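Local coordinates for molybdenum-binding-protein (Azotobacter vinelandii, PDB 1H9K) that binds tungstate at sites shared between its subunits, and probably takes up molybdate in the same way for molybdenum storage or homeostasis in the cell, at residues I6-V11 with V59-A64; G34-A39 with G106-T111; V67-D72 with S112-E117; K13-A18 with D29-G34. All blocks are in the same frame, centred on the assembly; numbering follows the deposited sequence.

Contact 1. Residues I6-V11 with V59-A64. With WO4 (tungstate(VI)ion), chain C.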
loop_
_atom_site.group_PDB
_atom_site.type_symbol
_atom_site.label_atom_id
_atom_site.label_comp_id
_atom_site.label_asym_id
_atom_site.label_seq_id
_atom_site.Cartn_x
_atom_site.Cartn_y
_atom_site.Cartn_z
ATOM N N ILE A 6 -9.048 9.034 -12.881
ATOM C CA ILE A 6 -8.315 7.934 -12.218
ATOM C C ILE A 6 -9.194 7.475 -11.056
ATOM O O ILE A 6 -10.017 8.188 -10.509
ATOM C CB ILE A 6 -6.926 8.372 -11.800
ATOM C CG1 ILE A 6 -6.037 7.246 -11.265
ATOM C CG2 ILE A 6 -7.020 9.496 -10.756
ATOM C CD1 ILE A 6 -4.541 7.478 -11.586
ATOM N N SER A 7 -9.061 6.192 -10.725
ATOM C CA SER A 7 -9.933 5.587 -9.715
ATOM C C SER A 7 -9.737 6.172 -8.324
ATOM O O SER A 7 -10.672 6.145 -7.504
ATOM C CB SER A 7 -9.718 4.062 -9.686
ATOM O OG SER A 7 -8.349 3.763 -9.354
ATOM N N ALA A 8 -8.522 6.610 -8.043
ATOM C CA ALA A 8 -8.236 7.132 -6.703
ATOM C C ALA A 8 -9.288 8.087 -6.214
ATOM O O ALA A 8 -9.623 9.072 -6.857
ATOM C CB ALA A 8 -6.840 7.792 -6.733
ATOM N N ARG A 9 -9.705 7.894 -4.932
ATOM C CA ARG A 9 -10.699 8.789 -4.394
ATOM C C ARG A 9 -10.066 10.144 -4.049
ATOM O O ARG A 9 -10.759 11.151 -3.923
ATOM C CB ARG A 9 -11.396 8.223 -3.158
ATOM C CG ARG A 9 -12.198 6.938 -3.423
ATOM C CD ARG A 9 -13.340 7.232 -4.389
ATOM N NE ARG A 9 -12.938 7.243 -5.772
ATOM C CZ ARG A 9 -13.511 7.907 -6.776
ATOM N NH1 ARG A 9 -14.603 8.662 -6.573
ATOM N NH2 ARG A 9 -13.029 7.832 -7.987
ATOM N N ASN A 10 -8.744 10.199 -3.944
ATOM C CA ASN A 10 -8.169 11.488 -3.585
ATOM C C ASN A 10 -7.198 11.962 -4.659
ATOM O O ASN A 10 -6.223 11.267 -4.960
ATOM C CB ASN A 10 -7.311 11.269 -2.318
ATOM C CG ASN A 10 -8.142 10.656 -1.201
ATOM O OD1 ASN A 10 -9.111 11.315 -0.769
ATOM N ND2 ASN A 10 -7.920 9.474 -0.726
ATOM N N VAL A 11 -7.576 13.032 -5.353
ATOM C CA VAL A 11 -6.698 13.596 -6.388
ATOM C C VAL A 11 -6.594 15.111 -6.162
ATOM O O VAL A 11 -7.625 15.792 -6.209
ATOM C CB VAL A 11 -7.297 13.325 -7.784
ATOM C CG1 VAL A 11 -6.450 13.959 -8.899
ATOM C CG2 VAL A 11 -7.418 11.838 -8.140
ATOM N N VAL A 59 -0.232 17.246 -9.384
ATOM C CA VAL A 59 -1.396 16.572 -8.798
ATOM C C VAL A 59 -0.888 15.467 -7.871
ATOM O O VAL A 59 0.195 14.947 -8.136
ATOM C CB VAL A 59 -2.370 15.992 -9.842
ATOM C CG1 VAL A 59 -2.884 17.099 -10.792
ATOM C CG2 VAL A 59 -1.780 14.890 -10.683
ATOM N N ALA A 60 -1.505 15.284 -6.711
ATOM C CA ALA A 60 -1.059 14.203 -5.788
ATOM C C ALA A 60 -2.222 13.173 -5.811
ATOM O O ALA A 60 -3.331 13.652 -5.636
ATOM C CB ALA A 60 -0.825 14.757 -4.408
ATOM N N VAL A 61 -1.893 11.900 -5.938
ATOM C CA VAL A 61 -2.979 10.912 -6.016
ATOM C C VAL A 61 -2.807 9.924 -4.865
ATOM O O VAL A 61 -1.694 9.420 -4.675
ATOM C CB VAL A 61 -2.885 10.189 -7.383
ATOM C CG1 VAL A 61 -3.898 9.055 -7.443
ATOM C CG2 VAL A 61 -3.152 11.169 -8.539
ATOM N N VAL A 62 -3.885 9.722 -4.089
ATOM C CA VAL A 62 -3.792 8.749 -2.967
ATOM C C VAL A 62 -5.000 7.826 -3.006
ATOM O O VAL A 62 -6.130 8.294 -2.922
ATOM C CB VAL A 62 -3.743 9.491 -1.618
ATOM C CG1 VAL A 62 -3.627 8.444 -0.495
ATOM C CG2 VAL A 62 -2.577 10.456 -1.509
ATOM N N LYS A 63 -4.774 6.500 -3.085
ATOM C CA LYS A 63 -5.940 5.590 -3.110
ATOM C C LYS A 63 -6.569 5.564 -1.730
ATOM O O LYS A 63 -5.885 5.556 -0.698
ATOM C CB LYS A 63 -5.408 4.217 -3.506
ATOM C CG LYS A 63 -6.238 3.354 -4.436
ATOM C CD LYS A 63 -5.815 1.882 -4.248
ATOM C CE LYS A 63 -7.105 1.024 -4.470
ATOM N NZ LYS A 63 -7.340 0.964 -5.943
ATOM N N ALA A 64 -7.896 5.413 -1.653
ATOM C CA ALA A 64 -8.580 5.389 -0.341
ATOM C C ALA A 64 -8.091 4.402 0.686
ATOM O O ALA A 64 -7.921 4.741 1.872
ATOM C CB ALA A 64 -10.075 5.220 -0.564
HETATM W W WO4 C . -9.948 3.844 -5.167
HETATM O O1 WO4 C . -9.813 2.350 -4.112
HETATM O O2 WO4 C . -9.446 5.176 -4.063
HETATM O O3 WO4 C . -8.771 3.650 -6.525
HETATM O O4 WO4 C . -11.655 3.965 -5.727
#

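Contact 2. Residues G34-A39 with G106-T111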
loop_
_atom_site.group_PDB
_atom_site.type_symbol
_atom_site.label_atom_id
_atom_site.label_comp_id
_atom_site.label_asym_id
_atom_site.label_seq_id
_atom_site.Cartn_x
_atom_site.Cartn_y
_atom_site.Cartn_z
ATOM N N GLY A 34 -6.809 24.296 0.074
ATOM C CA GLY A 34 -7.169 24.884 1.342
ATOM C C GLY A 34 -6.067 25.421 2.217
ATOM O O GLY A 34 -6.389 26.033 3.241
ATOM N N GLY A 35 -4.795 25.192 1.903
ATOM C CA GLY A 35 -3.694 25.657 2.740
ATOM C C GLY A 35 -3.074 24.421 3.412
ATOM O O GLY A 35 -2.056 24.458 4.095
ATOM N N ASP A 36 -3.723 23.284 3.141
ATOM C CA ASP A 36 -3.253 21.994 3.632
ATOM C C ASP A 36 -1.934 21.639 2.955
ATOM O O ASP A 36 -1.792 22.005 1.790
ATOM C CB ASP A 36 -4.376 21.002 3.246
ATOM C CG ASP A 36 -5.738 21.567 3.636
ATOM O OD1 ASP A 36 -5.941 21.690 4.869
ATOM O OD2 ASP A 36 -6.603 21.908 2.811
ATOM N N LYS A 37 -0.968 21.058 3.624
ATOM C CA LYS A 37 0.289 20.645 3.036
ATOM C C LYS A 37 0.341 19.101 2.936
ATOM O O LYS A 37 -0.030 18.484 3.935
ATOM C CB LYS A 37 1.485 21.049 3.889
ATOM N N LEU A 38 0.836 18.532 1.857
ATOM C CA LEU A 38 0.947 17.057 1.794
ATOM C C LEU A 38 2.347 16.716 1.345
ATOM O O LEU A 38 2.782 17.433 0.426
ATOM C CB LEU A 38 -0.055 16.560 0.741
ATOM C CG LEU A 38 -0.088 15.139 0.245
ATOM C CD1 LEU A 38 -0.805 14.238 1.255
ATOM C CD2 LEU A 38 -0.856 15.072 -1.070
ATOM N N ALA A 39 3.062 15.776 1.937
ATOM C CA ALA A 39 4.361 15.379 1.445
ATOM C C ALA A 39 4.303 14.090 0.642
ATOM O O ALA A 39 3.552 13.182 1.011
ATOM C CB ALA A 39 5.328 15.211 2.621
ATOM N N GLY A 106 -9.598 24.523 5.560
ATOM C CA GLY A 106 -9.326 25.119 4.261
ATOM C C GLY A 106 -10.286 24.551 3.225
ATOM O O GLY A 106 -10.427 25.154 2.161
ATOM N N GLY A 107 -10.891 23.405 3.528
ATOM C CA GLY A 107 -11.870 22.823 2.635
ATOM C C GLY A 107 -11.501 21.547 1.912
ATOM O O GLY A 107 -12.393 20.931 1.323
ATOM N N THR A 108 -10.231 21.144 1.851
ATOM C CA THR A 108 -9.922 19.923 1.100
ATOM C C THR A 108 -10.636 18.709 1.698
ATOM O O THR A 108 -10.736 18.671 2.917
ATOM C CB THR A 108 -8.408 19.701 1.090
ATOM O OG1 THR A 108 -7.733 20.894 0.645
ATOM C CG2 THR A 108 -8.067 18.559 0.145
ATOM N N GLU A 109 -11.157 17.798 0.891
ATOM C CA GLU A 109 -11.797 16.610 1.466
ATOM C C GLU A 109 -10.853 15.431 1.218
ATOM O O GLU A 109 -10.222 15.468 0.160
ATOM C CB GLU A 109 -13.147 16.260 0.840
ATOM C CG GLU A 109 -14.049 17.477 1.025
ATOM C CD GLU A 109 -15.492 17.272 0.627
ATOM O OE1 GLU A 109 -16.263 18.243 0.836
ATOM O OE2 GLU A 109 -15.874 16.202 0.118
ATOM N N ILE A 110 -10.731 14.562 2.204
ATOM C CA ILE A 110 -9.900 13.379 1.988
ATOM C C ILE A 110 -10.743 12.157 2.272
ATOM O O ILE A 110 -11.542 12.192 3.223
ATOM C CB ILE A 110 -8.664 13.342 2.870
ATOM C CG1 ILE A 110 -7.946 11.988 2.709
ATOM C CG2 ILE A 110 -8.979 13.553 4.339
ATOM C CD1 ILE A 110 -6.450 12.115 2.973
ATOM N N THR A 111 -10.594 11.127 1.449
ATOM C CA THR A 111 -11.457 9.938 1.638
ATOM C C THR A 111 -10.633 8.724 2.015
ATOM O O THR A 111 -9.621 8.472 1.364
ATOM C CB THR A 111 -12.230 9.669 0.349
ATOM O OG1 THR A 111 -13.247 10.686 0.200
ATOM C CG2 THR A 111 -13.049 8.372 0.419
#

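Contact 3. Residues V67-D72 with S112-E117. With WO4 (tungstate(VI)ion), chain B.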
loop_
_atom_site.group_PDB
_atom_site.type_symbol
_atom_site.label_atom_id
_atom_site.label_comp_id
_atom_site.label_asym_id
_atom_site.label_seq_id
_atom_site.Cartn_x
_atom_site.Cartn_y
_atom_site.Cartn_z
ATOM N N VAL A 67 -5.123 5.340 3.167
ATOM C CA VAL A 67 -5.251 6.347 4.211
ATOM C C VAL A 67 -5.730 5.753 5.534
ATOM O O VAL A 67 -6.805 5.119 5.569
ATOM C CB VAL A 67 -6.325 7.384 3.737
ATOM C CG1 VAL A 67 -6.525 8.499 4.761
ATOM C CG2 VAL A 67 -5.860 7.965 2.406
ATOM N N LEU A 68 -4.972 5.986 6.605
ATOM C CA LEU A 68 -5.423 5.495 7.918
ATOM C C LEU A 68 -6.120 6.663 8.627
ATOM O O LEU A 68 -5.927 7.814 8.250
ATOM C CB LEU A 68 -4.215 5.151 8.813
ATOM C CG LEU A 68 -3.577 3.790 8.530
ATOM C CD1 LEU A 68 -2.972 3.663 7.147
ATOM C CD2 LEU A 68 -2.500 3.471 9.567
ATOM N N LEU A 69 -7.033 6.310 9.521
ATOM C CA LEU A 69 -7.707 7.388 10.273
ATOM C C LEU A 69 -7.271 7.303 11.723
ATOM O O LEU A 69 -7.262 6.183 12.259
ATOM C CB LEU A 69 -9.216 7.262 10.147
ATOM C CG LEU A 69 -9.770 7.578 8.746
ATOM C CD1 LEU A 69 -11.267 7.290 8.778
ATOM C CD2 LEU A 69 -9.414 8.999 8.348
ATOM N N MET A 70 -7.033 8.428 12.393
ATOM C CA MET A 70 -6.608 8.360 13.798
ATOM C C MET A 70 -7.460 9.368 14.577
ATOM O O MET A 70 -7.634 10.481 14.091
ATOM C CB MET A 70 -5.131 8.747 13.932
ATOM C CG MET A 70 -4.606 8.753 15.366
ATOM S SD MET A 70 -2.818 8.794 15.429
ATOM C CE MET A 70 -2.411 10.270 14.512
ATOM N N THR A 71 -7.974 9.021 15.722
ATOM C CA THR A 71 -8.750 9.987 16.517
ATOM C C THR A 71 -7.945 10.410 17.736
ATOM O O THR A 71 -8.389 11.371 18.367
ATOM C CB THR A 71 -10.103 9.458 17.069
ATOM O OG1 THR A 71 -9.940 8.193 17.721
ATOM C CG2 THR A 71 -11.027 9.331 15.874
ATOM N N ASP A 72 -7.093 9.598 18.297
ATOM C CA ASP A 72 -6.383 9.950 19.531
ATOM C C ASP A 72 -4.988 9.354 19.399
ATOM O O ASP A 72 -4.840 8.138 19.285
ATOM C CB ASP A 72 -7.130 9.443 20.745
ATOM C CG ASP A 72 -6.599 9.973 22.064
ATOM O OD1 ASP A 72 -5.527 10.608 22.111
ATOM O OD2 ASP A 72 -7.307 9.731 23.053
ATOM N N SER A 112 -11.067 7.975 3.035
ATOM C CA SER A 112 -10.341 6.811 3.501
ATOM C C SER A 112 -11.242 5.575 3.435
ATOM O O SER A 112 -12.470 5.733 3.576
ATOM C CB SER A 112 -9.940 7.022 4.986
ATOM O OG SER A 112 -9.454 5.791 5.525
ATOM N N MET A 113 -10.731 4.403 3.101
ATOM C CA MET A 113 -11.490 3.168 3.166
ATOM C C MET A 113 -10.965 2.421 4.401
ATOM O O MET A 113 -9.738 2.207 4.482
ATOM C CB MET A 113 -11.279 2.251 1.977
ATOM C CG MET A 113 -12.081 0.994 1.741
ATOM S SD MET A 113 -13.841 1.270 1.611
ATOM C CE MET A 113 -14.044 1.532 -0.157
ATOM N N VAL A 114 -11.850 2.193 5.361
ATOM C CA VAL A 114 -11.421 1.448 6.565
ATOM C C VAL A 114 -12.379 0.305 6.842
ATOM O O VAL A 114 -13.399 0.157 6.148
ATOM C CB VAL A 114 -11.338 2.365 7.798
ATOM C CG1 VAL A 114 -10.271 3.450 7.666
ATOM C CG2 VAL A 114 -12.684 3.060 8.013
ATOM N N THR A 115 -12.149 -0.553 7.819
ATOM C CA THR A 115 -13.134 -1.620 8.076
ATOM C C THR A 115 -14.292 -0.990 8.822
ATOM O O THR A 115 -14.185 0.016 9.524
ATOM C CB THR A 115 -12.566 -2.745 8.975
ATOM O OG1 THR A 115 -12.087 -2.095 10.168
ATOM C CG2 THR A 115 -11.446 -3.453 8.255
ATOM N N LYS A 116 -15.480 -1.618 8.699
ATOM C CA LYS A 116 -16.613 -1.122 9.464
ATOM C C LYS A 116 -16.366 -1.280 10.958
ATOM O O LYS A 116 -16.872 -0.449 11.721
ATOM C CB LYS A 116 -17.893 -1.860 9.062
ATOM N N GLU A 117 -15.518 -2.224 11.403
ATOM C CA GLU A 117 -15.166 -2.288 12.820
ATOM C C GLU A 117 -14.396 -1.054 13.272
ATOM O O GLU A 117 -14.623 -0.537 14.374
ATOM C CB GLU A 117 -14.315 -3.530 13.156
HETATM W W WO4 B . -8.159 -0.654 8.571
HETATM O O1 WO4 B . -8.478 -0.916 6.783
HETATM O O2 WO4 B . -6.956 -1.935 8.967
HETATM O O3 WO4 B . -7.435 0.993 8.750
HETATM O O4 WO4 B . -9.727 -0.833 9.438
#

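Contact 4. Residues K13-A18 with D29-G34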
loop_
_atom_site.group_PDB
_atom_site.type_symbol
_atom_site.label_atom_id
_atom_site.label_comp_id
_atom_site.label_asym_id
_atom_site.label_seq_id
_atom_site.Cartn_x
_atom_site.Cartn_y
_atom_site.Cartn_z
ATOM N N LYS A 13 -4.877 18.993 -6.543
ATOM C CA LYS A 13 -3.922 19.833 -7.289
ATOM C C LYS A 13 -3.244 20.766 -6.297
ATOM O O LYS A 13 -3.795 21.236 -5.297
ATOM C CB LYS A 13 -4.597 20.565 -8.448
ATOM C CG LYS A 13 -3.817 21.611 -9.192
ATOM C CD LYS A 13 -2.598 21.202 -9.999
ATOM C CE LYS A 13 -2.889 20.987 -11.467
ATOM N NZ LYS A 13 -1.719 20.486 -12.239
ATOM N N GLY A 14 -1.959 21.052 -6.557
ATOM C CA GLY A 14 -1.259 21.945 -5.636
ATOM C C GLY A 14 0.002 22.436 -6.328
ATOM O O GLY A 14 0.169 22.185 -7.504
ATOM N N THR A 15 0.773 23.165 -5.557
ATOM C CA THR A 15 2.033 23.694 -6.063
ATOM C C THR A 15 3.140 23.156 -5.169
ATOM O O THR A 15 2.948 23.079 -3.955
ATOM C CB THR A 15 2.033 25.233 -6.032
ATOM O OG1 THR A 15 1.883 25.620 -4.664
ATOM C CG2 THR A 15 0.831 25.811 -6.768
ATOM N N VAL A 16 4.285 22.841 -5.767
ATOM C CA VAL A 16 5.395 22.368 -4.925
ATOM C C VAL A 16 5.951 23.502 -4.071
ATOM O O VAL A 16 6.339 24.546 -4.605
ATOM C CB VAL A 16 6.468 21.718 -5.808
ATOM C CG1 VAL A 16 7.699 21.251 -5.100
ATOM C CG2 VAL A 16 5.752 20.543 -6.525
ATOM N N SER A 17 5.981 23.301 -2.764
ATOM C CA SER A 17 6.528 24.344 -1.872
ATOM C C SER A 17 7.963 24.046 -1.542
ATOM O O SER A 17 8.767 24.988 -1.266
ATOM C CB SER A 17 5.611 24.459 -0.651
ATOM O OG SER A 17 5.689 23.281 0.126
ATOM N N ALA A 18 8.422 22.796 -1.647
ATOM C CA ALA A 18 9.801 22.437 -1.404
ATOM C C ALA A 18 10.139 21.131 -2.116
ATOM O O ALA A 18 9.249 20.280 -2.274
ATOM C CB ALA A 18 10.029 22.254 0.101
ATOM N N ASP A 29 7.232 18.535 -1.190
ATOM C CA ASP A 29 6.237 19.132 -0.293
ATOM C C ASP A 29 5.284 19.976 -1.149
ATOM O O ASP A 29 5.668 20.719 -2.039
ATOM C CB ASP A 29 6.771 19.986 0.846
ATOM C CG ASP A 29 7.695 19.243 1.780
ATOM O OD1 ASP A 29 7.419 18.060 2.095
ATOM O OD2 ASP A 29 8.732 19.818 2.185
ATOM N N ILE A 30 3.999 19.751 -1.012
ATOM C CA ILE A 30 2.946 20.288 -1.834
ATOM C C ILE A 30 1.959 21.081 -0.978
ATOM O O ILE A 30 1.422 20.614 0.022
ATOM C CB ILE A 30 2.134 19.170 -2.523
ATOM C CG1 ILE A 30 3.111 18.227 -3.254
ATOM C CG2 ILE A 30 1.123 19.758 -3.502
ATOM C CD1 ILE A 30 2.415 16.946 -3.695
ATOM N N LEU A 31 1.697 22.288 -1.471
ATOM C CA LEU A 31 0.697 23.132 -0.801
ATOM C C LEU A 31 -0.605 22.953 -1.550
ATOM O O LEU A 31 -0.734 23.282 -2.737
ATOM C CB LEU A 31 1.255 24.565 -0.900
ATOM C CG LEU A 31 0.198 25.640 -0.539
ATOM C CD1 LEU A 31 -0.040 25.633 0.955
ATOM C CD2 LEU A 31 0.795 26.966 -1.062
ATOM N N LEU A 32 -1.644 22.379 -0.902
ATOM C CA LEU A 32 -2.907 22.156 -1.580
ATOM C C LEU A 32 -3.820 23.371 -1.449
ATOM O O LEU A 32 -3.591 24.227 -0.596
ATOM C CB LEU A 32 -3.731 21.004 -0.949
ATOM C CG LEU A 32 -2.910 19.726 -0.671
ATOM C CD1 LEU A 32 -3.727 18.747 0.159
ATOM C CD2 LEU A 32 -2.581 19.101 -2.024
ATOM N N GLY A 33 -4.880 23.420 -2.207
ATOM C CA GLY A 33 -5.891 24.448 -2.207
ATOM C C GLY A 33 -6.243 25.039 -0.864
ATOM O O GLY A 33 -5.908 26.227 -0.635
ATOM N N GLY A 34 -6.809 24.296 0.074
ATOM C CA GLY A 34 -7.169 24.884 1.342
ATOM C C GLY A 34 -6.067 25.421 2.217
ATOM O O GLY A 34 -6.389 26.033 3.241
#

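Contact 1. Residues I6-V11 with V59-A64
Asn10 and Val62 form an antiparallel hydrogen-bonded pair where strand 10-21 begins and strand 57-62 ends. Val62 N gives a nearly straight bond of 2.9 Å to Asn10 O, but the return bond from Asn10 N to Val62 O is weak. The asparagine side chain reinforces it: CG stands beside its own backbone N, opposite the carbonyl carbon (chi1 -56°), which brings ND2 within 3.1 Å of Val62 O, above the plane of that carbonyl. OD1 accepts from the backbone N of Thr111, so a buried amide with a donor and an acceptor suits the place. Ala8 CB presses on Val61 CG1 at 3.3 Å, tighter than a usual carbon contact, and leaves little room for a larger residue.

Past the ladder the two segments flank a tungstate ion. Arg9 N and Ala64 N converge on its O2, while O3 accepts from Ser7 OG at 2.9 Å and from Lys63 NZ at 3.1 Å. The lysine chain bends at chi3 and chi4 to bring NZ to the ion, and NZ also bonds Met113 O and Val67 O of the second subunit. Arg9 curls back through bends at chi2 and chi3, so that NE and NH2 hold Ser7 O side-on in the guanidinium plane; NH1 salt-bridges Glu121 of the second subunit. An alanine here would take both donors from Ser7 O and would probably leave that Glu121 without its mate. Thr115 OG1 of the second subunit completes an oxyanion-binding site of backbone N-H groups, two hydroxyls and the Lys63 ammonium between TOBE (Mop) domains.

Contact 2. Residues G34-A39 with G106-T111
Gly34 and Gly106 bring two turns together backbone to backbone, their CA atoms 3.6 Å apart, and Gly106 CA directs a C-H at Gly34 O over 3.2 Å. Both positions call for glycine. A CB on Gly106 would run into Gly34 O, and at its positive phi of 104° would also be jammed against the preceding carbonyl. A CB on Gly34 would collide with Gly106 C and with Asp36 OD2.

Beside this glycine pair lies a single strong polar bond, in which Thr108 OG1 donates to Asp36 OD2 at 2.6 Å. In the threonine OG1 lies beside its backbone N, opposite the carbonyl carbon (chi1 -52°), and the aspartate CG adopts the matching position, so the two side chains slide past each other in opposite directions and meet at their oxygens. The hydroxyl approaches OD2 on its anti side, 30° out of the carboxylate plane. A short branched alcohol fits well here: OG1 faces the acid while the side chain also packs on Phe12. Asp36 in turn rests against Leu104, and Thr108 N is buried without a partner in the model.

The halves resemble each other. Gly35 and Gly107 both have positive phi, Asp36 and Thr108 share nearly the same polyproline-like backbone angles, and each turn then enters a strand, 37-43 or 109-115. These are the turns between the second and third strands of the two OB-like TOBE domains, so corresponding hairpin ends face each other across the seam between tandem copies of the fold, at the protein surface.

Contact 3. Residues V67-D72 with S112-E117
Leu69 and Ser112 bring strand 68-70 up to strand 109-115, the two outermost strands of one five-stranded antiparallel sheet, whose curling over is in keeping with the OB-like barrel of a TOBE domain. No backbone bridge joins the two segments; side chains fill the gap. From CB, which points toward strand 109-115, the Leu69 chain passes to CG, beside the backbone N (chi1 -70°) and 3.7 Å from Ser112 OG. There it forks: CD1 continues to Val114 CG1 at 4.1 Å, and CD2 lies against Ser112 CB at 3.9 Å. Val100, Leu102 and Leu124 also touch this leucine, so a branched apolar chain suits the interior. An alanine here would remove CG and both methyls and would probably leave a gap beside Val114, with the Ser112 side chain less firmly packed.

Ser112 is the polar residue of the group. Its OG, turned opposite the backbone N (chi1 169°), gives its proton to Val67 O at 2.7 Å, from above the carbonyl plane, while its CB packs on Val67 CG1 at 3.7 Å. Val67 O also accepts from Lys63 NZ of the third subunit, so this buried oxygen has two donors.

Where strand 109-115 gives way to helix 116-122, Thr115 is the N-cap, with OG1 bonded to Ala118 N. That hydroxyl also meets tungstate O4 at 2.8 Å, and Thr115 N donates to the same oxygen at 2.9 Å.

Contact 4. Residues K13-A18 with D29-G34
Thr15 and Leu31 share a face of the sheet as a bridged pair, and their first torsions set how they lie side by side: OG1 of the threonine sits between its backbone N and carbonyl carbon (chi1 61°), while CG of the leucine points opposite its N (chi1 167°). Both side chains run the same way on the more exposed face, and Thr15 OG1 lies 4.0 Å from Leu31 CB. The backbones form an antiparallel hydrogen-bonded pair, with Leu31 N to Thr15 O at 2.9 Å and almost straight.

Further along, the register slips by one residue in a classic beta bulge, where Ser17 and Ala18 both face Asp29. Ser17 N holds Asp29 O at 2.7 Å, whereas Ala18 N reaches the same oxygen only weakly. Asp29 N closes the bulge on Ala18 O at 2.9 Å. Ser17 OG, lying between its backbone N and carbonyl carbon, adds a weak bond to Asp29 O, which suits a small hydroxyl residue. Ala18 CB touches Asp29 OD2 at 3.5 Å, and its small size lets the carboxylate lie close.

At the other end, Gly14 CA comes within 3.2 Å of Leu31 O. Glycine fits, since a CB would strike that oxygen and Ile30 CG2.

Residues 13-16 and 29-32 run at 133° to each other, a marked twist of this hairpin in the first five-stranded antiparallel sheet. Strand 57-62 flanks strand 10-21, where Val16 packs on Val58, and strand 37-43 flanks strand 25-32, where the Ile30 and Leu38 backbones are hydrogen-bonded; Lys13 NZ reaches Tyr76 OH of the second subunit.

Contacts 1 and 4 lie in the first sheet, where both use strand 10-21; along the chain contact 4 is nested inside the loop that contact 1 closes. Contact 3 belongs to the second sheet. Contact 2 bridges the sheets, crossing contacts 1 and 3 in sequence, and shares Gly34 with contact 4, whose centre is about 9 Å away. Contacts 1 and 3 meet through Ala64 O and Met113 N, though their centres are about 17 Å apart, while contacts 3 and 4 stand on opposite sides of the chain's centre. One chain thus joins two TOBE domains, and the tungstate ions bound at contacts 1 and 3 are also held by neighbouring subunits.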